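Side-chain contacts in putative mandelate racemase/muconate lactonizing enzyme (Bordetella bronchiseptica, PDB 3DDM), which is of unknown function but belongs to the mandelate racemase/muconate lactonizing enzyme family, which pairs an N-terminal capping domain with a TIM-type barrel: residues P39-E44 / C64-R69; A70-T75 / T107-P112; Y150-N155 / H308-G313; D161-K166 / L190-L195. The protein carries 1 engineered substitution. All coordinates share one frame; numbering follows the deposited sequence.

Contact 1: P39-E44 / C64-R69; sequences PAVLVE and CGAEHR
Pro39 opens the contact by laying its CB against CB of Ala66, 4.2 Å away, where the middle strand of a three-stranded antiparallel sheet meets the first turn of helix 65-81. Sheet and helix together belong to the alpha-plus-beta N-terminal domain of the enolase superfamily. One step on, Ala40 turns its methyl to the opposite side of the sheet, toward Ala312 at the barrel domain, and a small side chain suits that close passage between domains. Val41 returns to the helical side and carries most of the contact. CG1 stands anti to the backbone N (chi1 178°), which leaves CG2 beside that N and aimed at the helix start. There CG2 meets the CB of Ala66 at 3.8 Å and also touches its carbonyl O. The alanine methyl lets strand and helix draw close, to 6.3 Å between the CA atoms of Val41 and Ala66, while the branched valine fills the interface and suits an extended chain. Leu42 packs on Leu348, and Val43 meets the helix further along, on Val73. On the helical side Arg69 starts toward the strand, then leads its guanidinium away to Gln115 and to Glu109 of the second subunit. Its NH1 also reaches back one turn to the O of Gly65, 3.1 Å away, arriving above the carbonyl plane at an N-H...O angle of 149°.

Contact 2: A70-T75 / T107-P112; sequences ARLVET and TGEPGP
Leu72 and Pro112 make the one apolar side-chain contact here: CD1 of the leucine comes within 3.5 Å of the proline CB and also lies near the proline carbonyl carbon. With chi2 at -178° CD1 is anti to CA, so the leucine reaches out to full length from helix 65-81. Proline suits the first turn of helix 110-131, where no backbone N-H is owed to a preceding turn, and its compact ring offers a firm apolar surface.

The polar element is Glu109, the residue at the N-cap position of that helix. Its OE1 lies 3.9 Å from CD1 of Leu72, a van der Waals approach; the carboxylate finds its polar partners elsewhere, OE1 with His68 and OE2 with Arg69 of the second subunit. Within helix 65-81, the O of Arg71 accepts hydrogen bonds from both N and OG1 of Thr75, the hydroxyl at 2.9 Å from above the carbonyl plane. The methyl of the same threonine, CG2, covers one face of the Arg71 guanidinium.

Next to Leu72, Val73 continues the helix-helix packing on Ala116 and Leu120 and also meets Val15 and Val43, wedging helix 65-81 between helix 110-131 and strands 14-23 and 37-46.

Contact 3: Y150-N155 / H308-G313; sequences YASGIN and HYLGAG
Tyr150 crosses toward His308 from strand 146-154, and its side chain can be followed outward. CB leaves the backbone to one side of segment 308-313, not straight at it. CG then sits between the backbone N and the carbonyl carbon (chi1 71°), which swings the ring over to the other segment. The ring itself spans the gap, and the contact is made at its end: OH lies 3.4 Å from CB of His308 and 3.6 Å from CD2 of the imidazole. This is an oblique approach, not a ring stack. The polar need of OH is met by Lys175 NZ, with which it hydrogen-bonds, so a tyrosine serves here both as a long apolar spacer and as a polar tip in a buried place. Two residues on, Ser152 points its CB toward the other segment. Its OG, anti to the backbone N, rests 3.8 Å from CD1 of Leu310; serine is small enough for the branched leucine to come up against it. Beyond this, Tyr309 faces away from the contact and lays its ring against the backbone N of Gly311, while its OH bonds to Glu56 of the N-terminal domain.

In the TIM-type barrel, strand 334-338 pairs with both strand 146-154 and strand 304-309 and so separates them. Tyr150 and Ser152 turn inward with His308, next to Lys175 of strand 174-177, whereas Ala151 and Ile154 turn outward onto helix 159-169.

Contact 4: D161-K166 / L190-L195; sequences DVVARK and LHVREL
Val163 fits one methyl to each of two residues on the neighbouring helix, Val192 and Leu195. The contact joins helices 159-169 and 182-196, successive outer helices of the TIM-type barrel, linked in the chain through strand 174-177.

All direct contacts across the pair are apolar. The Val163 side chain has CG1 anti to the backbone N (chi1 163°) and CG2 beside it, so the two methyls part toward different partners. CG2 goes to CG1 of Val192, 4.0 Å away, where the two valines meet at an angle. Such short, branched side chains suit a helix pair at this separation, the CA atoms of Val163 and Val192 being 7.7 Å apart. Both valines are buried and also touch the strands beneath, Val163 on Ile154 and Val192 on Leu176.

Two polar side chains, Lys166 and Arg193, are engaged away from this interface. Lys166 forms a salt bridge to Glu169 and a hydrogen bond to the O of Ala339, and Arg193 bonds to the carbonyl oxygens of Ala225 and Thr200, tying its helix to the loops around it.

Leu195 closes the solvent side of the contact, running antiparallel to the Val163 side chain and alongside it. Although exposed, it is long enough to reach back over the valine: with CG anti to the backbone N (chi1 -178°), its CD2 comes to 4.2 Å from CG1 of Val163.

Contacts 1 and 2 share helix 65-81 of the N-terminal domain, with centres 10 Å apart, and both border the second subunit; a probable hydrogen bond of 2.6 Å from His68 NE2 to Glu109 OE1 bridges them. Contact 3 lies in the barrel, where enolase-superfamily active sites are generally found, and meets contact 1 at the domain boundary, Ala40 CB lying 3.9 Å from Ala312 CB. Contact 4 is on the barrel's outside, centre 16 Å from that of contact 3, joined to it where Ala151 CB lies 4.0 Å from Lys166 CB. Contacts 2 and 4 fall on opposite sides of the chain's centre, their own centres about 40 Å apart.

Contact 1: P39-E44 / C64-R69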
loop_
_atom_site.group_PDB
_atom_site.type_symbol
_atom_site.label_atom_id
_atom_site.label_comp_id
_atom_site.label_asym_id
_atom_site.label_seq_id
_atom_site.Cartn_x
_atom_site.Cartn_y
_atom_site.Cartn_z
ATOM N N PRO A 39 -3.748 14.153 -12.278
ATOM C CA PRO A 39 -2.782 13.166 -12.766
ATOM C C PRO A 39 -3.431 12.051 -13.570
ATOM O O PRO A 39 -4.642 11.895 -13.561
ATOM C CB PRO A 39 -2.168 12.646 -11.479
ATOM C CG PRO A 39 -3.371 12.559 -10.596
ATOM C CD PRO A 39 -4.139 13.850 -10.889
ATOM N N ALA A 40 -2.613 11.272 -14.261
ATOM C CA ALA A 40 -3.112 10.155 -15.051
ATOM C C ALA A 40 -1.974 9.222 -15.471
ATOM O O ALA A 40 -0.842 9.659 -15.687
ATOM C CB ALA A 40 -3.836 10.668 -16.276
ATOM N N VAL A 41 -2.270 7.931 -15.557
ATOM C CA VAL A 41 -1.275 6.955 -15.991
ATOM C C VAL A 41 -1.950 6.059 -17.014
ATOM O O VAL A 41 -2.839 5.276 -16.679
ATOM C CB VAL A 41 -0.749 6.082 -14.830
ATOM C CG1 VAL A 41 0.233 5.057 -15.363
ATOM C CG2 VAL A 41 -0.061 6.942 -13.801
ATOM N N LEU A 42 -1.546 6.203 -18.270
ATOM C CA LEU A 42 -2.107 5.396 -19.344
ATOM C C LEU A 42 -1.110 4.292 -19.673
ATOM O O LEU A 42 0.103 4.510 -19.667
ATOM C CB LEU A 42 -2.375 6.265 -20.580
ATOM C CG LEU A 42 -3.271 7.503 -20.381
ATOM C CD1 LEU A 42 -3.467 8.220 -21.719
ATOM C CD2 LEU A 42 -4.618 7.095 -19.793
ATOM N N VAL A 43 -1.613 3.094 -19.932
ATOM C CA VAL A 43 -0.724 1.987 -20.263
ATOM C C VAL A 43 -1.080 1.402 -21.611
ATOM O O VAL A 43 -2.259 1.342 -21.982
ATOM C CB VAL A 43 -0.773 0.877 -19.190
ATOM C CG1 VAL A 43 -0.054 1.348 -17.934
ATOM C CG2 VAL A 43 -2.216 0.533 -18.863
ATOM N N GLU A 44 -0.051 1.006 -22.356
ATOM C CA GLU A 44 -0.254 0.409 -23.666
ATOM C C GLU A 44 0.509 -0.891 -23.747
ATOM O O GLU A 44 1.714 -0.919 -23.547
ATOM C CB GLU A 44 0.218 1.346 -24.782
ATOM C CG GLU A 44 1.692 1.705 -24.737
ATOM C CD GLU A 44 2.156 2.433 -25.995
ATOM O OE1 GLU A 44 1.907 1.930 -27.109
ATOM O OE2 GLU A 44 2.783 3.503 -25.872
ATOM N N CYS A 64 0.922 12.494 -5.243
ATOM C CA CYS A 64 2.219 12.101 -5.809
ATOM C C CYS A 64 2.332 10.646 -6.287
ATOM O O CYS A 64 3.379 10.235 -6.797
ATOM C CB CYS A 64 3.305 12.327 -4.768
ATOM S SG CYS A 64 3.125 11.178 -3.391
ATOM N N GLY A 65 1.265 9.870 -6.127
ATOM C CA GLY A 65 1.309 8.465 -6.500
ATOM C C GLY A 65 1.390 7.991 -7.940
ATOM O O GLY A 65 1.663 6.818 -8.154
ATOM N N ALA A 66 1.182 8.868 -8.921
ATOM C CA ALA A 66 1.192 8.463 -10.338
ATOM C C ALA A 66 2.497 7.880 -10.883
ATOM O O ALA A 66 2.484 6.865 -11.572
ATOM C CB ALA A 66 0.743 9.629 -11.216
ATOM N N GLU A 67 3.620 8.520 -10.586
ATOM C CA GLU A 67 4.914 8.041 -11.069
ATOM C C GLU A 67 5.235 6.635 -10.540
ATOM O O GLU A 67 5.676 5.753 -11.285
ATOM C CB GLU A 67 6.023 9.013 -10.650
ATOM C CG GLU A 67 6.045 10.367 -11.383
ATOM C CD GLU A 67 4.889 11.297 -11.021
ATOM O OE1 GLU A 67 4.241 11.063 -9.972
ATOM O OE2 GLU A 67 4.638 12.274 -11.775
ATOM N N HIS A 68 5.007 6.431 -9.249
ATOM C CA HIS A 68 5.282 5.142 -8.637
ATOM C C HIS A 68 4.512 4.026 -9.344
ATOM O O HIS A 68 5.041 2.939 -9.593
ATOM C CB HIS A 68 4.894 5.176 -7.155
ATOM C CG HIS A 68 5.167 3.896 -6.435
ATOM N ND1 HIS A 68 6.429 3.344 -6.351
ATOM C CD2 HIS A 68 4.337 3.038 -5.795
ATOM C CE1 HIS A 68 6.365 2.201 -5.692
ATOM N NE2 HIS A 68 5.107 1.992 -5.344
ATOM N N ARG A 69 3.253 4.302 -9.665
ATOM C CA ARG A 69 2.406 3.321 -10.314
ATOM C C ARG A 69 2.881 2.989 -11.716
ATOM O O ARG A 69 2.847 1.832 -12.129
ATOM C CB ARG A 69 0.968 3.820 -10.309
ATOM C CG ARG A 69 0.375 3.789 -8.909
ATOM C CD ARG A 69 -0.896 4.614 -8.783
ATOM N NE ARG A 69 -1.597 4.286 -7.548
ATOM C CZ ARG A 69 -1.099 4.474 -6.333
ATOM N NH1 ARG A 69 0.110 5.001 -6.172
ATOM N NH2 ARG A 69 -1.806 4.114 -5.271
#

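Contact 2: A70-T75 / T107-P112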
loop_
_atom_site.group_PDB
_atom_site.type_symbol
_atom_site.label_atom_id
_atom_site.label_comp_id
_atom_site.label_asym_id
_atom_site.label_seq_id
_atom_site.Cartn_x
_atom_site.Cartn_y
_atom_site.Cartn_z
ATOM N N ALA A 70 3.339 4.001 -12.444
ATOM C CA ALA A 70 3.851 3.778 -13.787
ATOM C C ALA A 70 5.133 2.959 -13.662
ATOM O O ALA A 70 5.373 2.061 -14.462
ATOM C CB ALA A 70 4.123 5.101 -14.474
ATOM N N ARG A 71 5.949 3.253 -12.651
ATOM C CA ARG A 71 7.183 2.499 -12.445
ATOM C C ARG A 71 6.853 1.040 -12.164
ATOM O O ARG A 71 7.491 0.138 -12.709
ATOM C CB ARG A 71 8.001 3.060 -11.277
ATOM C CG ARG A 71 8.743 4.353 -11.577
ATOM C CD ARG A 71 9.700 4.192 -12.768
ATOM N NE ARG A 71 10.974 3.532 -12.442
ATOM C CZ ARG A 71 11.832 3.057 -13.352
ATOM N NH1 ARG A 71 11.560 3.157 -14.654
ATOM N NH2 ARG A 71 12.969 2.492 -12.962
ATOM N N LEU A 72 5.860 0.804 -11.310
ATOM C CA LEU A 72 5.461 -0.563 -10.985
ATOM C C LEU A 72 5.118 -1.345 -12.243
ATOM O O LEU A 72 5.516 -2.508 -12.388
ATOM C CB LEU A 72 4.249 -0.576 -10.046
ATOM C CG LEU A 72 4.533 -0.325 -8.562
ATOM C CD1 LEU A 72 3.237 -0.425 -7.779
ATOM C CD2 LEU A 72 5.545 -1.334 -8.050
ATOM N N VAL A 73 4.378 -0.702 -13.146
ATOM C CA VAL A 73 3.972 -1.339 -14.393
ATOM C C VAL A 73 5.169 -1.718 -15.262
ATOM O O VAL A 73 5.229 -2.829 -15.793
ATOM C CB VAL A 73 3.023 -0.422 -15.204
ATOM C CG1 VAL A 73 2.820 -0.974 -16.617
ATOM C CG2 VAL A 73 1.696 -0.319 -14.494
ATOM N N GLU A 74 6.125 -0.805 -15.394
ATOM C CA GLU A 74 7.299 -1.067 -16.218
ATOM C C GLU A 74 8.395 -1.915 -15.556
ATOM O O GLU A 74 9.038 -2.715 -16.227
ATOM C CB GLU A 74 7.890 0.259 -16.727
ATOM C CG GLU A 74 6.920 1.066 -17.599
ATOM C CD GLU A 74 7.529 2.345 -18.190
ATOM O OE1 GLU A 74 8.157 3.122 -17.432
ATOM O OE2 GLU A 74 7.365 2.581 -19.412
ATOM N N THR A 75 8.603 -1.773 -14.251
ATOM C CA THR A 75 9.656 -2.544 -13.585
ATOM C C THR A 75 9.235 -3.859 -12.927
ATOM O O THR A 75 10.075 -4.723 -12.698
ATOM C CB THR A 75 10.384 -1.706 -12.502
ATOM O OG1 THR A 75 9.504 -1.477 -11.398
ATOM C CG2 THR A 75 10.824 -0.363 -13.065
ATOM N N THR A 107 5.795 -5.159 1.049
ATOM C CA THR A 107 5.811 -3.719 0.926
ATOM C C THR A 107 4.574 -3.008 1.434
ATOM O O THR A 107 4.607 -1.796 1.665
ATOM C CB THR A 107 6.011 -3.334 -0.538
ATOM O OG1 THR A 107 4.876 -3.759 -1.298
ATOM C CG2 THR A 107 7.237 -4.028 -1.103
ATOM N N GLY A 108 3.485 -3.748 1.603
ATOM C CA GLY A 108 2.264 -3.121 2.059
ATOM C C GLY A 108 1.685 -2.245 0.962
ATOM O O GLY A 108 1.105 -1.185 1.232
ATOM N N GLU A 109 1.856 -2.686 -0.285
ATOM C CA GLU A 109 1.338 -1.969 -1.447
ATOM C C GLU A 109 0.278 -2.788 -2.193
ATOM O O GLU A 109 0.365 -2.984 -3.397
ATOM C CB GLU A 109 2.480 -1.597 -2.397
ATOM C CG GLU A 109 3.426 -0.550 -1.821
ATOM C CD GLU A 109 4.459 -0.035 -2.826
ATOM O OE1 GLU A 109 4.152 -0.021 -4.036
ATOM O OE2 GLU A 109 5.566 0.375 -2.401
ATOM N N PRO A 110 -0.748 -3.276 -1.477
ATOM C CA PRO A 110 -1.765 -4.056 -2.183
ATOM C C PRO A 110 -2.517 -3.167 -3.168
ATOM O O PRO A 110 -3.036 -3.646 -4.183
ATOM C CB PRO A 110 -2.660 -4.549 -1.054
ATOM C CG PRO A 110 -2.601 -3.413 -0.072
ATOM C CD PRO A 110 -1.127 -3.071 -0.064
ATOM N N GLY A 111 -2.559 -1.873 -2.853
ATOM C CA GLY A 111 -3.240 -0.895 -3.689
ATOM C C GLY A 111 -2.509 -0.556 -4.979
ATOM O O GLY A 111 -3.027 -0.807 -6.065
ATOM N N PRO A 112 -1.306 0.033 -4.897
ATOM C CA PRO A 112 -0.553 0.381 -6.104
ATOM C C PRO A 112 -0.475 -0.794 -7.079
ATOM O O PRO A 112 -0.711 -0.638 -8.282
ATOM C CB PRO A 112 0.815 0.760 -5.550
ATOM C CG PRO A 112 0.459 1.394 -4.252
ATOM C CD PRO A 112 -0.577 0.452 -3.687
#

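Contact 3: Y150-N155 / H308-G313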
loop_
_atom_site.group_PDB
_atom_site.type_symbol
_atom_site.label_atom_id
_atom_site.label_comp_id
_atom_site.label_asym_id
_atom_site.label_seq_id
_atom_site.Cartn_x
_atom_site.Cartn_y
_atom_site.Cartn_z
ATOM N N TYR A 150 -24.342 10.234 -14.485
ATOM C CA TYR A 150 -24.677 11.211 -13.456
ATOM C C TYR A 150 -23.468 12.094 -13.179
ATOM O O TYR A 150 -22.326 11.658 -13.296
ATOM C CB TYR A 150 -25.182 10.529 -12.162
ATOM C CG TYR A 150 -24.168 9.767 -11.311
ATOM C CD1 TYR A 150 -23.941 8.395 -11.504
ATOM C CD2 TYR A 150 -23.456 10.416 -10.290
ATOM C CE1 TYR A 150 -23.031 7.690 -10.698
ATOM C CE2 TYR A 150 -22.548 9.727 -9.485
ATOM C CZ TYR A 150 -22.338 8.365 -9.691
ATOM O OH TYR A 150 -21.441 7.688 -8.887
ATOM N N ALA A 151 -23.724 13.357 -12.865
ATOM C CA ALA A 151 -22.656 14.294 -12.556
ATOM C C ALA A 151 -22.206 13.863 -11.172
ATOM O O ALA A 151 -22.994 13.868 -10.219
ATOM C CB ALA A 151 -23.193 15.726 -12.534
ATOM N N SER A 152 -20.943 13.481 -11.060
ATOM C CA SER A 152 -20.424 12.993 -9.795
ATOM C C SER A 152 -19.443 13.921 -9.115
ATOM O O SER A 152 -18.587 14.509 -9.762
ATOM C CB SER A 152 -19.761 11.629 -10.016
ATOM O OG SER A 152 -19.260 11.099 -8.808
ATOM N N GLY A 153 -19.584 14.052 -7.800
ATOM C CA GLY A 153 -18.663 14.866 -7.027
ATOM C C GLY A 153 -18.799 16.371 -7.028
ATOM O O GLY A 153 -17.800 17.079 -7.126
ATOM N N ILE A 154 -20.029 16.854 -6.911
ATOM C CA ILE A 154 -20.321 18.281 -6.858
ATOM C C ILE A 154 -19.907 18.800 -5.479
ATOM O O ILE A 154 -20.383 18.303 -4.458
ATOM C CB ILE A 154 -21.829 18.507 -7.043
ATOM C CG1 ILE A 154 -22.229 18.073 -8.453
ATOM C CG2 ILE A 154 -22.193 19.952 -6.745
ATOM C CD1 ILE A 154 -23.687 17.734 -8.588
ATOM N N ASN A 155 -19.028 19.797 -5.445
ATOM C CA ASN A 155 -18.565 20.348 -4.177
ATOM C C ASN A 155 -19.670 21.039 -3.384
ATOM O O ASN A 155 -20.595 21.613 -3.957
ATOM C CB ASN A 155 -17.392 21.302 -4.402
ATOM C CG ASN A 155 -16.050 20.575 -4.456
ATOM O OD1 ASN A 155 -15.724 19.912 -5.446
ATOM N ND2 ASN A 155 -15.271 20.689 -3.380
ATOM N N HIS A 308 -18.333 4.379 -11.437
ATOM C CA HIS A 308 -18.015 5.788 -11.618
ATOM C C HIS A 308 -16.511 5.897 -11.694
ATOM O O HIS A 308 -15.798 5.206 -10.975
ATOM C CB HIS A 308 -18.550 6.653 -10.457
ATOM C CG HIS A 308 -17.971 6.310 -9.117
ATOM N ND1 HIS A 308 -16.640 6.493 -8.810
ATOM C CD2 HIS A 308 -18.543 5.777 -8.009
ATOM C CE1 HIS A 308 -16.415 6.084 -7.572
ATOM N NE2 HIS A 308 -17.554 5.645 -7.064
ATOM N N TYR A 309 -16.024 6.746 -12.586
ATOM C CA TYR A 309 -14.594 6.923 -12.720
ATOM C C TYR A 309 -14.264 8.416 -12.693
ATOM O O TYR A 309 -14.767 9.193 -13.516
ATOM C CB TYR A 309 -14.092 6.274 -14.020
ATOM C CG TYR A 309 -12.602 6.130 -14.009
ATOM C CD1 TYR A 309 -11.981 5.312 -13.064
ATOM C CD2 TYR A 309 -11.800 6.938 -14.806
ATOM C CE1 TYR A 309 -10.599 5.324 -12.892
ATOM C CE2 TYR A 309 -10.418 6.953 -14.648
ATOM C CZ TYR A 309 -9.826 6.153 -13.679
ATOM O OH TYR A 309 -8.477 6.237 -13.443
ATOM N N LEU A 310 -13.433 8.822 -11.735
ATOM C CA LEU A 310 -13.056 10.225 -11.619
ATOM C C LEU A 310 -11.631 10.481 -12.137
ATOM O O LEU A 310 -10.999 11.486 -11.810
ATOM C CB LEU A 310 -13.181 10.706 -10.160
ATOM C CG LEU A 310 -14.448 10.532 -9.296
ATOM C CD1 LEU A 310 -15.720 10.711 -10.130
ATOM C CD2 LEU A 310 -14.435 9.154 -8.659
ATOM N N GLY A 311 -11.123 9.571 -12.956
ATOM C CA GLY A 311 -9.787 9.756 -13.494
ATOM C C GLY A 311 -9.851 10.334 -14.894
ATOM O O GLY A 311 -10.711 11.168 -15.182
ATOM N N ALA A 312 -8.946 9.886 -15.763
ATOM C CA ALA A 312 -8.888 10.358 -17.140
ATOM C C ALA A 312 -9.893 9.619 -18.023
ATOM O O ALA A 312 -10.603 8.725 -17.559
ATOM C CB ALA A 312 -7.473 10.191 -17.687
ATOM N N GLY A 313 -9.927 9.989 -19.302
ATOM C CA GLY A 313 -10.864 9.399 -20.240
ATOM C C GLY A 313 -10.819 7.905 -20.508
ATOM O O GLY A 313 -11.873 7.263 -20.615
#

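Contact 4: D161-K166 / L190-L195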
loop_
_atom_site.group_PDB
_atom_site.type_symbol
_atom_site.label_atom_id
_atom_site.label_comp_id
_atom_site.label_asym_id
_atom_site.label_seq_id
_atom_site.Cartn_x
_atom_site.Cartn_y
_atom_site.Cartn_z
ATOM N N ASP A 161 -25.475 25.876 -7.922
ATOM C CA ASP A 161 -24.816 26.505 -9.062
ATOM C C ASP A 161 -24.244 25.510 -10.062
ATOM O O ASP A 161 -24.551 25.583 -11.251
ATOM C CB ASP A 161 -23.695 27.431 -8.604
ATOM C CG ASP A 161 -24.216 28.694 -7.949
ATOM O OD1 ASP A 161 -25.368 29.090 -8.251
ATOM O OD2 ASP A 161 -23.468 29.302 -7.147
ATOM N N VAL A 162 -23.410 24.582 -9.601
ATOM C CA VAL A 162 -22.838 23.615 -10.525
ATOM C C VAL A 162 -23.893 22.615 -10.996
ATOM O O VAL A 162 -23.813 22.110 -12.112
ATOM C CB VAL A 162 -21.614 22.863 -9.916
ATOM C CG1 VAL A 162 -21.150 23.547 -8.662
ATOM C CG2 VAL A 162 -21.953 21.416 -9.666
ATOM N N VAL A 163 -24.883 22.327 -10.158
ATOM C CA VAL A 163 -25.938 21.402 -10.569
ATOM C C VAL A 163 -26.690 22.026 -11.740
ATOM O O VAL A 163 -27.084 21.344 -12.676
ATOM C CB VAL A 163 -26.945 21.124 -9.430
ATOM C CG1 VAL A 163 -28.226 20.522 -10.003
ATOM C CG2 VAL A 163 -26.327 20.178 -8.410
ATOM N N ALA A 164 -26.892 23.333 -11.684
ATOM C CA ALA A 164 -27.582 24.012 -12.765
ATOM C C ALA A 164 -26.731 23.871 -14.031
ATOM O O ALA A 164 -27.217 23.482 -15.099
ATOM C CB ALA A 164 -27.777 25.485 -12.415
ATOM N N ARG A 165 -25.444 24.166 -13.880
ATOM C CA ARG A 165 -24.486 24.105 -14.972
ATOM C C ARG A 165 -24.415 22.720 -15.614
ATOM O O ARG A 165 -24.429 22.604 -16.839
ATOM C CB ARG A 165 -23.106 24.513 -14.455
ATOM C CG ARG A 165 -22.146 24.970 -15.529
ATOM C CD ARG A 165 -20.772 25.269 -14.960
ATOM N NE ARG A 165 -19.995 24.052 -14.741
ATOM C CZ ARG A 165 -19.509 23.670 -13.561
ATOM N NH1 ARG A 165 -19.723 24.412 -12.480
ATOM N NH2 ARG A 165 -18.801 22.547 -13.465
ATOM N N LYS A 166 -24.349 21.674 -14.790
ATOM C CA LYS A 166 -24.260 20.309 -15.300
ATOM C C LYS A 166 -25.573 19.863 -15.928
ATOM O O LYS A 166 -25.600 19.018 -16.832
ATOM C CB LYS A 166 -23.875 19.347 -14.177
ATOM C CG LYS A 166 -22.651 19.772 -13.379
ATOM C CD LYS A 166 -21.456 20.094 -14.256
ATOM C CE LYS A 166 -20.934 18.860 -14.968
ATOM N NZ LYS A 166 -19.721 19.206 -15.753
ATOM N N LEU A 190 -31.321 19.046 0.625
ATOM C CA LEU A 190 -32.710 19.446 0.452
ATOM C C LEU A 190 -32.880 20.564 -0.573
ATOM O O LEU A 190 -33.834 20.559 -1.355
ATOM C CB LEU A 190 -33.309 19.871 1.799
ATOM C CG LEU A 190 -33.251 18.835 2.931
ATOM C CD1 LEU A 190 -33.921 19.406 4.161
ATOM C CD2 LEU A 190 -33.931 17.536 2.517
ATOM N N HIS A 191 -31.958 21.520 -0.576
ATOM C CA HIS A 191 -32.039 22.629 -1.518
ATOM C C HIS A 191 -31.982 22.109 -2.965
ATOM O O HIS A 191 -32.840 22.430 -3.793
ATOM C CB HIS A 191 -30.903 23.621 -1.253
ATOM C CG HIS A 191 -30.980 24.863 -2.087
ATOM N ND1 HIS A 191 -32.026 25.757 -1.993
ATOM C CD2 HIS A 191 -30.159 25.342 -3.053
ATOM C CE1 HIS A 191 -31.847 26.733 -2.866
ATOM N NE2 HIS A 191 -30.723 26.505 -3.522
ATOM N N VAL A 192 -30.975 21.294 -3.259
ATOM C CA VAL A 192 -30.818 20.730 -4.591
ATOM C C VAL A 192 -32.012 19.861 -4.979
ATOM O O VAL A 192 -32.325 19.731 -6.159
ATOM C CB VAL A 192 -29.535 19.885 -4.685
ATOM C CG1 VAL A 192 -29.402 19.279 -6.071
ATOM C CG2 VAL A 192 -28.329 20.745 -4.364
ATOM N N ARG A 193 -32.673 19.256 -3.997
ATOM C CA ARG A 193 -33.831 18.420 -4.296
ATOM C C ARG A 193 -34.975 19.305 -4.763
ATOM O O ARG A 193 -35.700 18.958 -5.695
ATOM C CB ARG A 193 -34.266 17.620 -3.067
ATOM C CG ARG A 193 -35.631 16.946 -3.222
ATOM C CD ARG A 193 -35.735 16.149 -4.516
ATOM N NE ARG A 193 -34.957 14.917 -4.480
ATOM C CZ ARG A 193 -34.618 14.221 -5.560
ATOM N NH1 ARG A 193 -34.989 14.645 -6.761
ATOM N NH2 ARG A 193 -33.916 13.100 -5.446
ATOM N N GLU A 194 -35.130 20.448 -4.100
ATOM C CA GLU A 194 -36.166 21.411 -4.448
ATOM C C GLU A 194 -35.948 21.863 -5.887
ATOM O O GLU A 194 -36.845 21.772 -6.725
ATOM C CB GLU A 194 -36.079 22.626 -3.531
ATOM C CG GLU A 194 -36.533 22.390 -2.113
ATOM C CD GLU A 194 -36.075 23.500 -1.181
ATOM O OE1 GLU A 194 -36.007 24.665 -1.645
ATOM O OE2 GLU A 194 -35.792 23.210 0.009
ATOM N N LEU A 195 -34.743 22.356 -6.153
ATOM C CA LEU A 195 -34.361 22.833 -7.474
ATOM C C LEU A 195 -34.680 21.803 -8.570
ATOM O O LEU A 195 -35.368 22.113 -9.541
ATOM C CB LEU A 195 -32.858 23.164 -7.478
ATOM C CG LEU A 195 -32.211 23.731 -8.747
ATOM C CD1 LEU A 195 -32.593 25.188 -8.914
ATOM C CD2 LEU A 195 -30.705 23.606 -8.653
#